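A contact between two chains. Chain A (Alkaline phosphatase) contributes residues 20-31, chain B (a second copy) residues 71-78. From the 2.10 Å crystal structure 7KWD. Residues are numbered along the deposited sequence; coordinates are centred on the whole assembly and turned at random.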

# COMPACT_ATOMS: atom_id res chain seq x y z
N PRO A 20 17.65 1.27 -18.35
CA PRO A 20 18.23 2.09 -17.27
C PRO A 20 19.41 1.40 -16.62
O PRO A 20 19.46 0.16 -16.50
N ARG A 21 20.36 2.22 -16.16
CA ARG A 21 21.50 1.70 -15.42
C ARG A 21 21.00 0.87 -14.25
O ARG A 21 20.14 1.30 -13.48
N GLY A 22 21.53 -0.36 -14.13
CA GLY A 22 21.08 -1.29 -13.12
C GLY A 22 20.05 -2.29 -13.57
O GLY A 22 19.60 -3.10 -12.75
N HIS A 23 19.65 -2.27 -14.84
CA HIS A 23 18.58 -3.15 -15.30
C HIS A 23 18.90 -4.62 -15.03
O HIS A 23 17.98 -5.43 -14.84
N THR A 24 20.18 -5.01 -15.03
CA THR A 24 20.49 -6.42 -14.82
C THR A 24 20.14 -6.88 -13.41
O THR A 24 20.15 -8.08 -13.14
N GLN A 25 19.83 -5.95 -12.51
CA GLN A 25 19.50 -6.28 -11.13
C GLN A 25 18.11 -5.80 -10.72
O GLN A 25 17.80 -5.78 -9.52
N GLY A 26 17.28 -5.40 -11.68
CA GLY A 26 15.95 -4.93 -11.38
C GLY A 26 14.92 -6.04 -11.23
O GLY A 26 15.20 -7.23 -11.41
N ALA A 27 13.69 -5.61 -10.91
CA ALA A 27 12.64 -6.57 -10.58
C ALA A 27 12.30 -7.43 -11.78
O ALA A 27 11.88 -8.59 -11.62
N LEU A 28 12.50 -6.91 -12.97
CA LEU A 28 12.16 -7.69 -14.16
C LEU A 28 13.05 -8.92 -14.26
O LEU A 28 12.58 -9.98 -14.68
N GLN A 29 14.31 -8.82 -13.84
CA GLN A 29 15.22 -9.95 -13.90
C GLN A 29 15.15 -10.81 -12.65
O GLN A 29 15.94 -11.75 -12.51
N ASN A 30 14.24 -10.51 -11.73
CA ASN A 30 14.01 -11.33 -10.54
C ASN A 30 12.92 -12.33 -10.90
O ASN A 30 11.73 -11.99 -10.90
N GLN A 31 13.32 -13.54 -11.29
CA GLN A 31 12.45 -14.54 -11.88
C GLN A 31 12.57 -15.84 -11.10
O GLN A 31 13.03 -16.87 -11.63
N LEU B 71 16.83 0.64 -3.89
CA LEU B 71 15.85 -0.12 -3.11
C LEU B 71 15.15 -1.16 -3.99
O LEU B 71 14.90 -2.29 -3.55
N GLU B 72 14.86 -0.81 -5.26
CA GLU B 72 14.28 -1.82 -6.15
C GLU B 72 15.21 -3.03 -6.25
O GLU B 72 14.78 -4.18 -6.15
N ARG B 73 16.51 -2.76 -6.47
CA ARG B 73 17.47 -3.84 -6.65
C ARG B 73 17.47 -4.73 -5.43
O ARG B 73 17.57 -5.96 -5.54
N LEU B 74 17.34 -4.13 -4.25
CA LEU B 74 17.38 -4.89 -3.01
C LEU B 74 16.12 -5.73 -2.84
O LEU B 74 16.19 -6.89 -2.41
N LEU B 75 14.95 -5.15 -3.11
CA LEU B 75 13.72 -5.94 -2.95
C LEU B 75 13.64 -7.05 -4.00
O LEU B 75 12.93 -8.03 -3.82
N ALA B 76 14.29 -6.85 -5.13
CA ALA B 76 14.32 -7.85 -6.17
C ALA B 76 15.32 -8.95 -5.88
O ALA B 76 15.46 -9.85 -6.71
N ARG B 77 16.02 -8.92 -4.75
CA ARG B 77 17.03 -9.96 -4.53
C ARG B 77 17.12 -10.49 -3.11
O ARG B 77 17.23 -11.70 -2.91
N TYR B 78 17.07 -9.61 -2.12
CA TYR B 78 17.28 -10.01 -0.75
C TYR B 78 15.96 -10.28 -0.06
O TYR B 78 14.90 -9.85 -0.52

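What fixes the loop of chain A to the end of the chain B helix? The one direct hydrogen bond runs from backbone to side chain: Ala27(A) N donates to Glu72(B) OE2 at 2.9 Å, with the N-H pointing straight at the acceptor. The CA-to-CB bond of Glu72(B) points sideways to chain A, but the end of the side chain comes nearer, and chi1 and chi2 are both t (176° and -179°), so the chain is extended and its carboxylate reaches the loop. Glu72(B) OE2 also lies 3.6 Å from Gly26(A) CA and 3.6 Å from Ala27(A) CB. Both carboxylate oxygens have further hydrogen bonds elsewhere in the structure, which helps to hold this buried acid in place.

How does Arg73(B), with the largest covered area, lie against the loop? Its CA-to-CB bond points sideways, but with chi1 m (-65°) and chi2 t (175°) the chain runs along chain A and its end comes nearer. Its CG passes 4.0 Å from Gln25(A) CB, and one face of the guanidinium is covered by Gly22(A), whose CA is 3.7 Å from Arg73(B) CZ. A CB on Gly22(A) would fall 2.6 Å from that CZ, a clash; the backbone angles there call for glycine in any case. Arg73(B) NH2 also approaches Arg21(A) NE to 4.4 Å, a meeting of like charges without a salt bridge, while NE and NH2 of Arg73(B) are hydrogen-bonded elsewhere.

What fills the space beside the hydrogen bond? Ala76(B) points its methyl toward chain A, and the small side chain lets the backbones come close: its CB is 3.7 Å from Ala27(A) CA and 4.4 Å from Ala27(A) CB. Asn30(A) also points toward chain B, with chi1 t (177°), and its CB lies 3.9 Å from the same Ala76(B) CB. Its amide sits close to a backbone carbonyl, Asn30(A) CG being 3.0 Å from Ala76(B) O, yet this is packing and not a hydrogen bond.

Where does water take part, and what happens at the exposed margin? Water 1 donates to Gln25(A) O at 2.6 Å and to Arg73(B) O at 2.7 Å, linking the two backbones. Gln25(A) O also receives a CA-H...O contact from Arg73(B) CA at 3.5 Å. The Gln25(A) side chain starts toward chain B with chi1 m (-43°) and chi2 between wells (-118°). Its OE1 ends at the edge of the Arg77(B) guanidinium, 3.8 Å from Arg77(B) NH1, too far for a direct hydrogen bond.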

# COMPACT_ATOMS: atom_id res chain seq x y z
CB PRO A 20 17.07 2.26 -16.28
CG PRO A 20 16.04 1.22 -16.67
CD PRO A 20 16.23 0.91 -18.10
CB ARG A 21 22.38 2.86 -14.92
CG ARG A 21 23.69 2.41 -14.25
CD ARG A 21 24.48 3.60 -13.67
NE ARG A 21 23.91 4.14 -12.43
CZ ARG A 21 23.31 5.33 -12.31
NH1 ARG A 21 23.18 6.14 -13.37
NH2 ARG A 21 22.85 5.72 -11.12
CB HIS A 23 18.31 -2.93 -16.80
CG HIS A 23 19.52 -3.13 -17.67
ND1 HIS A 23 19.84 -4.34 -18.25
CD2 HIS A 23 20.48 -2.26 -18.07
CE1 HIS A 23 20.94 -4.22 -18.96
NE2 HIS A 23 21.36 -2.97 -18.86
CB THR A 24 21.97 -6.72 -15.08
OG1 THR A 24 22.77 -5.97 -14.18
CG2 THR A 24 22.36 -6.39 -16.51
CB GLN A 25 20.53 -5.65 -10.19
CG GLN A 25 21.94 -5.80 -10.66
CD GLN A 25 22.75 -6.58 -9.70
OE1 GLN A 25 22.44 -7.73 -9.40
NE2 GLN A 25 23.79 -5.95 -9.16
CB ALA A 27 11.39 -5.84 -10.09
CB LEU A 28 12.29 -6.80 -15.39
CG LEU A 28 11.76 -7.37 -16.70
CD1 LEU A 28 10.43 -8.10 -16.62
CD2 LEU A 28 11.69 -6.14 -17.63
CB GLN A 29 16.64 -9.45 -14.16
CG GLN A 29 16.80 -8.68 -15.48
CD GLN A 29 16.47 -9.52 -16.72
OE1 GLN A 29 15.81 -9.05 -17.66
NE2 GLN A 29 16.93 -10.75 -16.73
CB ASN A 30 13.60 -10.49 -9.34
CG ASN A 30 13.29 -11.34 -8.13
OD1 ASN A 30 13.90 -12.39 -7.93
ND2 ASN A 30 12.35 -10.91 -7.31
CB GLN A 31 12.79 -14.74 -13.37
CG GLN A 31 12.50 -13.48 -14.16
CD GLN A 31 12.63 -13.63 -15.66
OE1 GLN A 31 12.71 -14.73 -16.22
NE2 GLN A 31 12.64 -12.49 -16.34
CB LEU B 71 14.86 0.83 -2.44
CG LEU B 71 13.80 0.18 -1.55
CD1 LEU B 71 14.42 -0.63 -0.38
CD2 LEU B 71 12.89 1.22 -0.97
CB GLU B 72 14.00 -1.26 -7.56
CG GLU B 72 13.49 -2.34 -8.54
CD GLU B 72 13.21 -1.88 -9.98
OE1 GLU B 72 13.04 -0.67 -10.24
OE2 GLU B 72 13.13 -2.78 -10.86
CB ARG B 73 18.88 -3.29 -6.89
CG ARG B 73 19.06 -2.49 -8.20
CD ARG B 73 20.48 -1.85 -8.33
NE ARG B 73 20.50 -0.52 -8.97
CZ ARG B 73 21.55 -0.02 -9.64
NH1 ARG B 73 22.67 -0.74 -9.75
NH2 ARG B 73 21.49 1.19 -10.19
CB LEU B 74 17.58 -3.94 -1.84
CG LEU B 74 18.98 -3.90 -1.27
CD1 LEU B 74 20.07 -3.82 -2.26
CD2 LEU B 74 19.06 -2.75 -0.31
CB LEU B 75 12.48 -5.06 -3.07
CG LEU B 75 12.38 -3.93 -2.05
CD1 LEU B 75 11.26 -2.94 -2.41
CD2 LEU B 75 12.16 -4.50 -0.64
CB ALA B 76 14.67 -7.23 -7.51
CB ARG B 77 18.39 -9.40 -4.95
CG ARG B 77 19.42 -10.45 -5.18
CD ARG B 77 20.76 -9.77 -5.48
NE ARG B 77 21.86 -10.44 -4.81
CZ ARG B 77 23.06 -10.61 -5.34
NH1 ARG B 77 23.33 -10.16 -6.56
NH2 ARG B 77 24.00 -11.24 -4.63
CB TYR B 78 18.10 -8.93 -0.01
CG TYR B 78 19.51 -8.90 -0.54
CD1 TYR B 78 19.81 -8.22 -1.71
CD2 TYR B 78 20.54 -9.58 0.09
CE1 TYR B 78 21.09 -8.21 -2.22
CE2 TYR B 78 21.82 -9.57 -0.40
CZ TYR B 78 22.08 -8.90 -1.58
OH TYR B 78 23.35 -8.87 -2.11
O HOH W 1 18.68 -7.31 -7.56